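Local coordinates for protein uridylate-specific endoribonuclease nsp11 (Prrsv 16244b, PDB 5EYI) that probably degrades the 5'-polyuridines made when the poly(A) region of viral RNA is replicated, preventing the simultaneous activation of host double-stranded RNA sensors, at residues G3-P9 with G70-G74; F17-L23 with W37-Q43; P49-S55 with Y88-K94; V104-I110 with L180-Y184. The protein carries 1 engineered substitution. All coordinates share one frame. Numbering follows the deposited sequence.

Interaction 1 of 4, residues G3-P9 with G70-G74; sequences GSSSPLP and GYMVG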
# COMPACT_ATOMS: atom_id res chain seq x y z
N GLY A 3 -20.33 16.19 31.11
CA GLY A 3 -20.16 14.91 31.80
C GLY A 3 -19.14 14.01 31.14
O GLY A 3 -18.12 14.50 30.61
N SER A 4 -19.39 12.70 31.18
CA SER A 4 -18.41 11.75 30.67
C SER A 4 -18.52 11.69 29.16
O SER A 4 -19.60 11.54 28.59
CB SER A 4 -18.54 10.34 31.28
OG SER A 4 -17.77 10.25 32.46
N SER A 5 -17.37 11.85 28.53
CA SER A 5 -17.24 11.66 27.12
C SER A 5 -17.34 10.17 26.82
O SER A 5 -17.05 9.33 27.67
CB SER A 5 -15.90 12.24 26.67
OG SER A 5 -14.96 12.09 27.70
N SER A 6 -17.79 9.86 25.61
CA SER A 6 -18.02 8.49 25.19
C SER A 6 -17.64 8.36 23.72
O SER A 6 -17.57 9.37 23.02
CB SER A 6 -19.49 8.10 25.40
OG SER A 6 -20.36 9.14 25.02
N PRO A 7 -17.37 7.12 23.27
CA PRO A 7 -16.94 6.94 21.90
C PRO A 7 -18.01 7.23 20.88
O PRO A 7 -19.22 7.11 21.17
CB PRO A 7 -16.54 5.46 21.83
CG PRO A 7 -17.29 4.82 22.94
CD PRO A 7 -17.33 5.85 24.02
N LEU A 8 -17.56 7.60 19.69
CA LEU A 8 -18.42 7.59 18.50
C LEU A 8 -18.89 6.14 18.30
O LEU A 8 -18.15 5.21 18.62
CB LEU A 8 -17.65 8.08 17.27
CG LEU A 8 -17.12 9.53 17.34
CD1 LEU A 8 -16.18 9.80 16.19
CD2 LEU A 8 -18.27 10.52 17.33
N PRO A 9 -20.13 5.94 17.79
CA PRO A 9 -20.64 4.55 17.74
C PRO A 9 -19.71 3.53 17.09
O PRO A 9 -19.52 2.44 17.64
CB PRO A 9 -21.96 4.70 16.98
CG PRO A 9 -22.42 6.08 17.31
CD PRO A 9 -21.19 6.92 17.48
N GLY A 70 -12.85 11.80 18.11
CA GLY A 70 -14.17 12.40 18.24
C GLY A 70 -14.88 11.71 19.38
O GLY A 70 -14.56 10.58 19.74
N TYR A 71 -15.83 12.40 19.99
CA TYR A 71 -16.50 11.87 21.17
C TYR A 71 -17.85 12.50 21.34
O TYR A 71 -18.15 13.51 20.72
CB TYR A 71 -15.65 12.06 22.43
CG TYR A 71 -15.42 13.50 22.85
CD1 TYR A 71 -16.22 14.10 23.82
CD2 TYR A 71 -14.41 14.26 22.27
CE1 TYR A 71 -16.02 15.42 24.20
CE2 TYR A 71 -14.20 15.59 22.64
CZ TYR A 71 -15.01 16.16 23.62
OH TYR A 71 -14.82 17.46 24.00
N MET A 72 -18.65 11.89 22.20
CA MET A 72 -19.98 12.37 22.52
C MET A 72 -20.16 12.61 24.01
O MET A 72 -19.59 11.89 24.85
CB MET A 72 -21.03 11.38 22.02
CG MET A 72 -20.98 11.19 20.51
SD MET A 72 -22.35 10.26 19.80
CE MET A 72 -23.76 11.31 20.17
N VAL A 73 -20.92 13.65 24.33
CA VAL A 73 -21.44 13.86 25.67
C VAL A 73 -22.93 14.03 25.47
O VAL A 73 -23.37 15.02 24.88
CB VAL A 73 -20.84 15.11 26.35
CG1 VAL A 73 -21.42 15.28 27.76
CG2 VAL A 73 -19.32 15.02 26.38
N GLY A 74 -23.70 13.06 25.93
CA GLY A 74 -25.12 13.02 25.63
C GLY A 74 -25.29 12.88 24.12
O GLY A 74 -24.51 12.16 23.48
O HOH W 1 -21.57 10.62 26.92
O HOH W 2 -23.53 10.03 24.93
O HOH W 3 -14.66 7.99 19.23

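Interaction 2 of 4, residues F17-L23 with W37-Q43; sequences FYFSPDL and WPVVTTQ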
# COMPACT_ATOMS: atom_id res chain seq x y z
N PHE A 17 -19.28 -4.07 20.51
CA PHE A 17 -20.24 -3.55 21.47
C PHE A 17 -21.24 -2.65 20.75
O PHE A 17 -20.85 -1.68 20.06
CB PHE A 17 -19.53 -2.80 22.59
CG PHE A 17 -18.64 -3.67 23.42
CD1 PHE A 17 -17.35 -3.97 23.00
CD2 PHE A 17 -19.10 -4.21 24.61
CE1 PHE A 17 -16.53 -4.79 23.75
CE2 PHE A 17 -18.27 -5.03 25.38
CZ PHE A 17 -16.99 -5.31 24.95
N TYR A 18 -22.52 -3.00 20.87
CA TYR A 18 -23.62 -2.26 20.26
C TYR A 18 -24.67 -1.81 21.26
O TYR A 18 -25.24 -0.73 21.11
CB TYR A 18 -24.30 -3.11 19.17
CG TYR A 18 -23.37 -3.53 18.05
CD1 TYR A 18 -22.49 -4.59 18.23
CD2 TYR A 18 -23.37 -2.86 16.82
CE1 TYR A 18 -21.64 -4.98 17.22
CE2 TYR A 18 -22.51 -3.26 15.80
CZ TYR A 18 -21.66 -4.32 16.01
OH TYR A 18 -20.79 -4.74 15.03
N PHE A 19 -24.97 -2.64 22.26
CA PHE A 19 -25.96 -2.30 23.29
C PHE A 19 -25.36 -1.43 24.38
O PHE A 19 -24.20 -1.58 24.73
CB PHE A 19 -26.56 -3.57 23.93
CG PHE A 19 -27.64 -4.22 23.11
CD1 PHE A 19 -28.77 -3.50 22.72
CD2 PHE A 19 -27.55 -5.56 22.76
CE1 PHE A 19 -29.77 -4.10 21.97
CE2 PHE A 19 -28.56 -6.17 22.02
CZ PHE A 19 -29.67 -5.43 21.62
N SER A 20 -26.18 -0.53 24.92
CA SER A 20 -25.83 0.24 26.10
C SER A 20 -27.06 0.43 26.97
O SER A 20 -28.12 0.79 26.46
CB SER A 20 -25.30 1.62 25.73
OG SER A 20 -24.90 2.30 26.90
N PRO A 21 -26.92 0.21 28.29
CA PRO A 21 -28.02 0.60 29.16
C PRO A 21 -28.16 2.12 29.33
O PRO A 21 -29.27 2.57 29.58
CB PRO A 21 -27.67 -0.07 30.49
CG PRO A 21 -26.19 -0.18 30.47
CD PRO A 21 -25.81 -0.39 29.04
N ASP A 22 -27.07 2.88 29.16
CA ASP A 22 -27.04 4.30 29.54
C ASP A 22 -26.73 5.33 28.44
O ASP A 22 -27.16 6.46 28.55
CB ASP A 22 -26.07 4.52 30.72
CG ASP A 22 -24.64 4.02 30.43
OD1 ASP A 22 -24.49 2.86 29.98
OD2 ASP A 22 -23.68 4.77 30.69
N LEU A 23 -26.00 4.94 27.40
CA LEU A 23 -25.54 5.86 26.36
C LEU A 23 -26.51 5.93 25.19
O LEU A 23 -26.80 4.91 24.57
CB LEU A 23 -24.17 5.40 25.85
CG LEU A 23 -23.02 5.53 26.84
CD1 LEU A 23 -21.79 4.83 26.31
CD2 LEU A 23 -22.74 7.00 27.14
N TRP A 37 -25.26 -9.42 27.88
CA TRP A 37 -24.86 -8.85 26.59
C TRP A 37 -23.56 -8.07 26.74
O TRP A 37 -23.32 -7.50 27.79
CB TRP A 37 -25.95 -7.91 26.08
CG TRP A 37 -27.12 -8.64 25.58
CD1 TRP A 37 -28.23 -9.00 26.28
CD2 TRP A 37 -27.30 -9.15 24.25
NE1 TRP A 37 -29.09 -9.69 25.48
CE2 TRP A 37 -28.55 -9.79 24.22
CE3 TRP A 37 -26.52 -9.11 23.08
CZ2 TRP A 37 -29.05 -10.41 23.07
CZ3 TRP A 37 -27.02 -9.71 21.94
CH2 TRP A 37 -28.27 -10.35 21.94
N PRO A 38 -22.72 -8.05 25.70
CA PRO A 38 -21.64 -7.05 25.75
C PRO A 38 -22.24 -5.64 25.76
O PRO A 38 -23.10 -5.34 24.91
CB PRO A 38 -20.85 -7.30 24.45
CG PRO A 38 -21.26 -8.66 24.00
CD PRO A 38 -22.67 -8.85 24.47
N VAL A 39 -21.84 -4.81 26.71
CA VAL A 39 -22.42 -3.47 26.81
C VAL A 39 -21.33 -2.39 26.83
O VAL A 39 -20.31 -2.54 27.48
CB VAL A 39 -23.35 -3.32 28.04
CG1 VAL A 39 -24.68 -4.03 27.78
CG2 VAL A 39 -22.69 -3.84 29.31
N VAL A 40 -21.56 -1.33 26.06
CA VAL A 40 -20.73 -0.14 26.10
C VAL A 40 -21.44 0.82 27.04
O VAL A 40 -22.66 0.98 26.97
CB VAL A 40 -20.46 0.47 24.70
CG1 VAL A 40 -21.74 0.78 23.93
CG2 VAL A 40 -19.59 1.72 24.83
N THR A 41 -20.68 1.43 27.94
CA THR A 41 -21.26 2.12 29.08
C THR A 41 -20.24 3.07 29.71
O THR A 41 -19.04 2.95 29.45
CB THR A 41 -21.73 1.09 30.14
OG1 THR A 41 -22.40 1.77 31.22
CG2 THR A 41 -20.55 0.27 30.69
N THR A 42 -20.73 4.01 30.52
CA THR A 42 -19.84 4.81 31.38
C THR A 42 -19.89 4.33 32.84
O THR A 42 -19.21 4.91 33.69
CB THR A 42 -20.13 6.32 31.31
OG1 THR A 42 -21.45 6.59 31.80
CG2 THR A 42 -20.02 6.81 29.89
N GLN A 43 -20.65 3.27 33.12
CA GLN A 43 -20.74 2.69 34.46
C GLN A 43 -19.91 1.42 34.54
O GLN A 43 -20.20 0.44 33.83
CB GLN A 43 -22.18 2.37 34.78
CG GLN A 43 -23.09 3.60 34.75
CD GLN A 43 -24.55 3.23 34.81
OE1 GLN A 43 -24.91 2.14 35.25
NE2 GLN A 43 -25.41 4.14 34.37
O HOH W 4 -23.63 -5.28 22.25

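Interaction 3 of 4, residues P49-S55 with Y88-K94; sequences PDRLVAS and YLTKFVK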
# COMPACT_ATOMS: atom_id res chain seq x y z
N PRO A 49 -20.30 -8.57 33.06
CA PRO A 49 -18.94 -9.09 32.89
C PRO A 49 -18.30 -8.81 31.54
O PRO A 49 -17.08 -8.78 31.46
CB PRO A 49 -19.10 -10.60 33.11
CG PRO A 49 -20.52 -10.89 32.78
CD PRO A 49 -21.29 -9.67 33.18
N ASP A 50 -19.10 -8.64 30.49
CA ASP A 50 -18.57 -8.23 29.19
C ASP A 50 -19.02 -6.79 28.98
O ASP A 50 -20.19 -6.52 28.74
CB ASP A 50 -19.08 -9.16 28.09
CG ASP A 50 -18.74 -10.61 28.39
OD1 ASP A 50 -17.55 -10.98 28.30
OD2 ASP A 50 -19.65 -11.38 28.77
N ARG A 51 -18.09 -5.87 29.16
CA ARG A 51 -18.42 -4.46 29.10
C ARG A 51 -17.26 -3.63 28.61
O ARG A 51 -16.10 -3.96 28.86
CB ARG A 51 -18.90 -3.95 30.47
CG ARG A 51 -17.88 -4.07 31.58
CD ARG A 51 -18.42 -3.51 32.90
NE ARG A 51 -17.37 -3.48 33.92
CZ ARG A 51 -16.87 -4.53 34.56
NH1 ARG A 51 -17.31 -5.77 34.32
NH2 ARG A 51 -15.91 -4.35 35.46
N LEU A 52 -17.59 -2.56 27.90
CA LEU A 52 -16.61 -1.62 27.39
C LEU A 52 -16.90 -0.34 28.12
O LEU A 52 -17.91 0.31 27.84
CB LEU A 52 -16.77 -1.45 25.87
CG LEU A 52 -15.77 -0.51 25.19
CD1 LEU A 52 -14.35 -1.04 25.35
CD2 LEU A 52 -16.15 -0.31 23.73
N VAL A 53 -16.06 0.02 29.09
CA VAL A 53 -16.33 1.18 29.93
C VAL A 53 -15.60 2.38 29.34
O VAL A 53 -14.39 2.33 29.14
CB VAL A 53 -15.90 0.98 31.40
CG1 VAL A 53 -16.22 2.23 32.22
CG2 VAL A 53 -16.60 -0.23 32.02
N ALA A 54 -16.36 3.44 29.06
CA ALA A 54 -15.83 4.73 28.64
C ALA A 54 -15.76 5.66 29.86
O ALA A 54 -16.77 5.88 30.53
CB ALA A 54 -16.72 5.34 27.59
N SER A 55 -14.59 6.20 30.14
CA SER A 55 -14.41 7.01 31.34
C SER A 55 -13.52 8.20 31.07
O SER A 55 -12.64 8.16 30.20
CB SER A 55 -13.80 6.17 32.46
OG SER A 55 -12.53 5.66 32.09
N TYR A 88 -11.14 7.46 28.07
CA TYR A 88 -10.45 6.18 28.26
C TYR A 88 -11.43 5.06 27.96
O TYR A 88 -12.62 5.20 28.22
CB TYR A 88 -9.95 6.01 29.70
CG TYR A 88 -8.75 6.88 29.99
CD1 TYR A 88 -8.92 8.20 30.40
CD2 TYR A 88 -7.46 6.39 29.83
CE1 TYR A 88 -7.84 9.00 30.64
CE2 TYR A 88 -6.37 7.20 30.08
CZ TYR A 88 -6.56 8.50 30.48
OH TYR A 88 -5.48 9.31 30.71
N LEU A 89 -10.92 3.96 27.42
CA LEU A 89 -11.71 2.74 27.23
C LEU A 89 -11.11 1.60 28.01
O LEU A 89 -9.90 1.39 27.98
CB LEU A 89 -11.78 2.35 25.75
CG LEU A 89 -12.72 3.15 24.85
CD1 LEU A 89 -12.71 2.54 23.46
CD2 LEU A 89 -14.14 3.24 25.39
N THR A 90 -11.96 0.86 28.70
CA THR A 90 -11.54 -0.35 29.39
C THR A 90 -12.48 -1.48 29.00
O THR A 90 -13.68 -1.37 29.16
CB THR A 90 -11.52 -0.14 30.92
OG1 THR A 90 -10.92 1.12 31.22
CG2 THR A 90 -10.72 -1.25 31.60
N LYS A 91 -11.92 -2.55 28.46
CA LYS A 91 -12.70 -3.68 27.97
C LYS A 91 -12.61 -4.84 28.94
O LYS A 91 -11.53 -5.35 29.21
CB LYS A 91 -12.19 -4.11 26.60
CG LYS A 91 -12.85 -5.34 26.02
CD LYS A 91 -12.53 -5.47 24.55
CE LYS A 91 -12.92 -6.82 23.99
NZ LYS A 91 -12.85 -6.80 22.50
N PHE A 92 -13.76 -5.28 29.44
CA PHE A 92 -13.82 -6.46 30.29
C PHE A 92 -14.46 -7.58 29.52
O PHE A 92 -15.53 -7.38 28.95
CB PHE A 92 -14.65 -6.17 31.53
CG PHE A 92 -14.02 -5.17 32.45
CD1 PHE A 92 -13.21 -5.59 33.50
CD2 PHE A 92 -14.23 -3.81 32.26
CE1 PHE A 92 -12.62 -4.66 34.35
CE2 PHE A 92 -13.65 -2.88 33.10
CZ PHE A 92 -12.85 -3.30 34.15
N VAL A 93 -13.81 -8.74 29.48
CA VAL A 93 -14.44 -9.96 28.98
C VAL A 93 -14.45 -10.98 30.13
O VAL A 93 -13.42 -11.23 30.75
CB VAL A 93 -13.80 -10.51 27.66
CG1 VAL A 93 -13.44 -9.36 26.72
CG2 VAL A 93 -12.59 -11.40 27.91
N LYS A 94 -15.63 -11.51 30.42
CA LYS A 94 -15.86 -12.42 31.55
C LYS A 94 -15.35 -11.86 32.88
O LYS A 94 -14.74 -12.58 33.68
CB LYS A 94 -15.28 -13.81 31.26
CG LYS A 94 -16.01 -14.54 30.13
CD LYS A 94 -15.95 -16.05 30.30
CE LYS A 94 -16.84 -16.77 29.29
NZ LYS A 94 -16.43 -16.48 27.89
O HOH W 5 -12.43 3.19 30.85

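Interaction 4 of 4, residues V104-I110 with L180-Y184; sequences VFSTGRI and LTDVY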
# COMPACT_ATOMS: atom_id res chain seq x y z
N VAL A 104 -5.22 4.30 15.64
CA VAL A 104 -5.53 5.70 15.38
C VAL A 104 -7.05 5.87 15.48
O VAL A 104 -7.81 4.89 15.41
CB VAL A 104 -4.94 6.25 14.05
CG1 VAL A 104 -3.44 5.99 13.99
CG2 VAL A 104 -5.60 5.66 12.82
N PHE A 105 -7.48 7.12 15.64
CA PHE A 105 -8.88 7.43 15.88
C PHE A 105 -9.44 8.40 14.86
O PHE A 105 -8.76 9.32 14.43
CB PHE A 105 -9.06 7.98 17.30
CG PHE A 105 -8.92 6.93 18.37
CD1 PHE A 105 -9.98 6.08 18.65
CD2 PHE A 105 -7.73 6.77 19.06
CE1 PHE A 105 -9.86 5.10 19.62
CE2 PHE A 105 -7.60 5.78 20.02
CZ PHE A 105 -8.66 4.95 20.31
N SER A 106 -10.68 8.18 14.46
CA SER A 106 -11.44 9.17 13.71
C SER A 106 -11.71 10.36 14.61
O SER A 106 -11.86 10.22 15.83
CB SER A 106 -12.77 8.59 13.23
OG SER A 106 -12.56 7.60 12.25
N THR A 107 -11.80 11.54 14.01
CA THR A 107 -11.80 12.80 14.75
C THR A 107 -13.18 13.38 15.06
O THR A 107 -13.27 14.43 15.70
CB THR A 107 -11.01 13.85 13.98
OG1 THR A 107 -11.56 13.97 12.66
CG2 THR A 107 -9.56 13.44 13.89
N GLY A 108 -14.24 12.73 14.58
CA GLY A 108 -15.60 13.24 14.74
C GLY A 108 -16.04 14.20 13.65
O GLY A 108 -17.20 14.65 13.65
N ARG A 109 -15.15 14.52 12.71
CA ARG A 109 -15.47 15.51 11.67
C ARG A 109 -16.57 15.04 10.72
O ARG A 109 -17.43 15.85 10.31
CB ARG A 109 -14.23 15.89 10.88
CG ARG A 109 -13.41 16.94 11.60
CD ARG A 109 -12.18 17.31 10.82
NE ARG A 109 -11.15 16.28 10.89
CZ ARG A 109 -9.92 16.42 10.40
NH1 ARG A 109 -9.56 17.57 9.81
NH2 ARG A 109 -9.05 15.42 10.51
N ILE A 110 -16.53 13.76 10.37
CA ILE A 110 -17.60 13.18 9.55
C ILE A 110 -18.97 13.32 10.24
O ILE A 110 -19.93 13.77 9.63
CB ILE A 110 -17.28 11.72 9.15
CG1 ILE A 110 -16.17 11.70 8.10
CG2 ILE A 110 -18.51 11.01 8.59
CD1 ILE A 110 -15.43 10.38 8.02
N LEU A 180 -12.41 7.16 2.20
CA LEU A 180 -12.23 8.44 2.86
C LEU A 180 -12.22 8.24 4.37
O LEU A 180 -12.97 7.41 4.88
CB LEU A 180 -13.39 9.34 2.45
CG LEU A 180 -13.49 10.76 3.00
CD1 LEU A 180 -14.18 11.63 1.95
CD2 LEU A 180 -14.21 10.82 4.34
N THR A 181 -11.36 8.98 5.06
CA THR A 181 -11.37 9.05 6.52
C THR A 181 -11.31 10.50 6.97
O THR A 181 -11.11 11.39 6.15
CB THR A 181 -10.18 8.29 7.16
OG1 THR A 181 -8.97 9.03 6.98
CG2 THR A 181 -10.03 6.91 6.55
N ASP A 182 -11.50 10.72 8.27
CA ASP A 182 -11.24 12.03 8.88
C ASP A 182 -10.13 11.99 9.94
O ASP A 182 -10.11 12.82 10.86
CB ASP A 182 -12.53 12.63 9.45
CG ASP A 182 -13.08 11.88 10.64
OD1 ASP A 182 -12.40 10.97 11.17
OD2 ASP A 182 -14.20 12.23 11.06
N VAL A 183 -9.20 11.04 9.80
CA VAL A 183 -8.10 10.94 10.75
C VAL A 183 -7.23 12.20 10.70
O VAL A 183 -7.06 12.81 9.63
CB VAL A 183 -7.21 9.70 10.53
CG1 VAL A 183 -8.05 8.43 10.58
CG2 VAL A 183 -6.45 9.78 9.22
N TYR A 184 -6.68 12.57 11.84
CA TYR A 184 -5.71 13.65 11.95
C TYR A 184 -4.47 13.29 11.15
O TYR A 184 -3.73 12.40 11.56
CB TYR A 184 -5.37 13.90 13.42
CG TYR A 184 -4.43 15.06 13.67
CD1 TYR A 184 -3.24 14.88 14.36
CD2 TYR A 184 -4.73 16.33 13.20
CE1 TYR A 184 -2.37 15.94 14.59
CE2 TYR A 184 -3.87 17.40 13.43
CZ TYR A 184 -2.70 17.20 14.13
OH TYR A 184 -1.85 18.25 14.35
O HOH W 6 -6.67 10.94 14.03
O HOH W 7 -12.47 8.24 9.67
O HOH W 8 -15.34 10.49 12.69

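Interaction 1 of 4, residues G3-P9 with G70-G74
Gly3 has backbone angles that would press a CB against the preceding carbonyl oxygen, so glycine suits the position; its N lies 3.6 Å from Val73 CG1. The CA-to-CB bond of Ser4 points away, and a water lies 2.7 Å from both Ser4 O and Ser6 OG. Ser5 rests CB on Tyr71 CD1 (3.4 Å), while its hydroxyl bonds to Ser86 O. Ser5, Tyr71 and Val73 help line the pocket of a 2-(2-methoxyethoxy)ethanol molecule, bonded to the Tyr71 hydroxyl and probably from the crystallisation liquor. Ser6 forms the antiparallel hydrogen-bonded pair that makes the segment an outer strand of the sheet with 71-73 and 76-78: Ser6 N donates to Met72 O (2.8 Å) and Met72 N to Ser6 O (2.9 Å). Gln25 NE2 hydrogen-bonds to Ser6 OG and to Pro7 O. Pro7 has no N-H to offer, and its CA-to-CB bond points away from 70-74. Leu8, at the N-cap position of helix 9-14, shares a water with Gly70, 3.0 Å from Leu8 N and 2.6 Å from Gly70 O. Leu8 CD2 packs on Met72 CG (4.2 Å); a CB on Gly70 would collide with Leu8 CD1, so glycine lets the leucine close in. Pro9, well suited to a helix's first turn, sets CD 4.2 Å from Met72 SD. The direct polar pairing is thus one residue pair, extended by water and apolar packing.

Interaction 2 of 4, residues F17-L23 with W37-Q43
Strand 39-41, an edge strand of the N-terminal domain's mixed sheet, meets segment 17-23 through one backbone hydrogen bond; beyond it Ser20 forms an ST turn and an ST motif, and Thr41 a second ST turn. Trp37 comes first: the edge of Phe19 points at the face of its six-membered ring in a T-shaped stack, centroids 5.0 Å apart and planes at 76°. Pro38 CB packs 3.6 Å from Phe17 CD2, and a water links Pro38 O (2.7 Å) to Tyr18 N (2.9 Å). Val39 spends its backbone bonds on Asp50 and Leu52, but its CA leans on Phe19 O at 3.3 Å and its CB meets Pro21 CD at 4.0 Å; branched valine suits an extended strand with neighbours on both flanks. Val40 N donates to Phe19 O (3.0 Å). Its carbonyl O accepts from Ser20 OG (2.6 Å), which also receives Asp22 N at 3.2 Å and Leu23 N at 2.9 Å, a role that suits serine's short hydroxyl side chain. Val40 CG2 touches Leu23 CD1 (4.1 Å). Thr41 OG1 donates to Asp22 OD1 (2.7 Å) and accepts from Gln43 N (3.0 Å), closing its ST turn. Thr42 then brings two donors to the other carboxylate oxygen: Thr42 N and Thr42 OG1 each lie 3.1 Å from Asp22 OD2.

Interaction 3 of 4, residues P49-S55 with Y88-K94
Six backbone hydrogen bonds join the segments in three reciprocal pairs. Phe92 N donates to Arg51 O (2.7 Å) and Arg51 N to Phe92 O (3.0 Å); Val53 N reaches Thr90 O (2.8 Å) and Thr90 N reaches Val53 O (2.9 Å); Tyr88 N meets Ser55 O (2.7 Å) and Ser55 N meets Tyr88 O (2.9 Å). Asp50 OD1 accepts from Lys94 N (2.9 Å), a short acidic side chain reaching the N-H just past the strand. The Arg51 guanidinium lies flat on the Phe92 ring, CZ 3.7 Å from the centroid, a cation-pi stack; NH2 bonds Asn44 OD1 and NH1 Trp48 O, consistent with a fixed orientation. This is regular antiparallel pairing in the N-terminal domain's mixed sheet, where beta-branched Val53 and Thr90 suit extended strands; 39-41 pairs in parallel with 51-55. A water lies 2.7 Å from Val53 O, 2.8 Å from Ser55 OG, which also bonds Arg57 O, and 2.6 Å from Thr90 OG1, which bonds Ser63. Val53 CG2 packs on Phe92 CE2 (4.1 Å). On the opposite face Leu89 CD2 touches Leu52 CG (4.1 Å) and Ala54 CB (4.0 Å), whose smallness lets it approach; Ala12 and Val11 of helix 9-14 touch Leu52 and Leu89 respectively.

Interaction 4 of 4, residues V104-I110 with L180-Y184
Asp182, buried in the loop after strand 173-180, gathers most of the polar bonds here. Its OD1 accepts from Thr107 N (3.0 Å), while OD2 takes Ile110 N (2.9 Å), a backbone donor in the first turn of helix 109-112, and a water at 2.6 Å that in turn accepts from Gly108 N (3.1 Å). Gly108, at the N-cap position, has a positive phi at which a CB would jam against the preceding carbonyl, and has no side chain of its own to cap the helix. The Asp182 carbonyl oxygen is served twice, by Thr107 OG1 (2.6 Å) and Arg109 NH2 (2.8 Å); the threonine hydroxyl accepts in turn from Arg109 NE (2.9 Å). Arg109 NH1 forms a salt bridge with Glu122, so the arginine is bonded both to Asp182 O and to Glu122. Asp182 N donates to a water (3.0 Å) that donates to Ser106 OG (2.7 Å), whose strongest partner is Asp206. Another water joins Phe105 O and Tyr184 N, 2.7 Å from each. Apolar contacts flank this network: Ile110 CD1 meets Leu180 CD2 at 3.9 Å, and Val104 CG2 meets Val183 CG1 at 4.3 Å. Leu180 is about 6 Å, side chain to side chain, from His146, a predicted active-site residue of this NendoU domain. Burying a carboxylate is costly; the donors around Asp182 offset that cost, so one acidic residue joins the loop after strand 173-180 to the start of helix 109-112.

Interactions 1, 2 and 3 belong to the N-terminal domain, interaction 4 to the NendoU domain. Along the chain, interaction 2 is nested within the loop closed by interaction 1, and the segments of interactions 1 and 3 alternate. Interactions 2 and 3, centres 9 Å apart, share the mixed sheet: Val39 O probably bonds Leu52 N (2.8 Å) and Thr41 O probably bonds Ala54 N (2.7 Å). Interaction 1 packs against both and also reaches interaction 4, centres 15 Å apart, by a probable bond from Gly70 N to Ser106 O (2.9 Å). It thus connects the N-terminal sheet to the catalytic domain, while interactions 2 and 4 lie 23 Å apart, centre to centre, without touching.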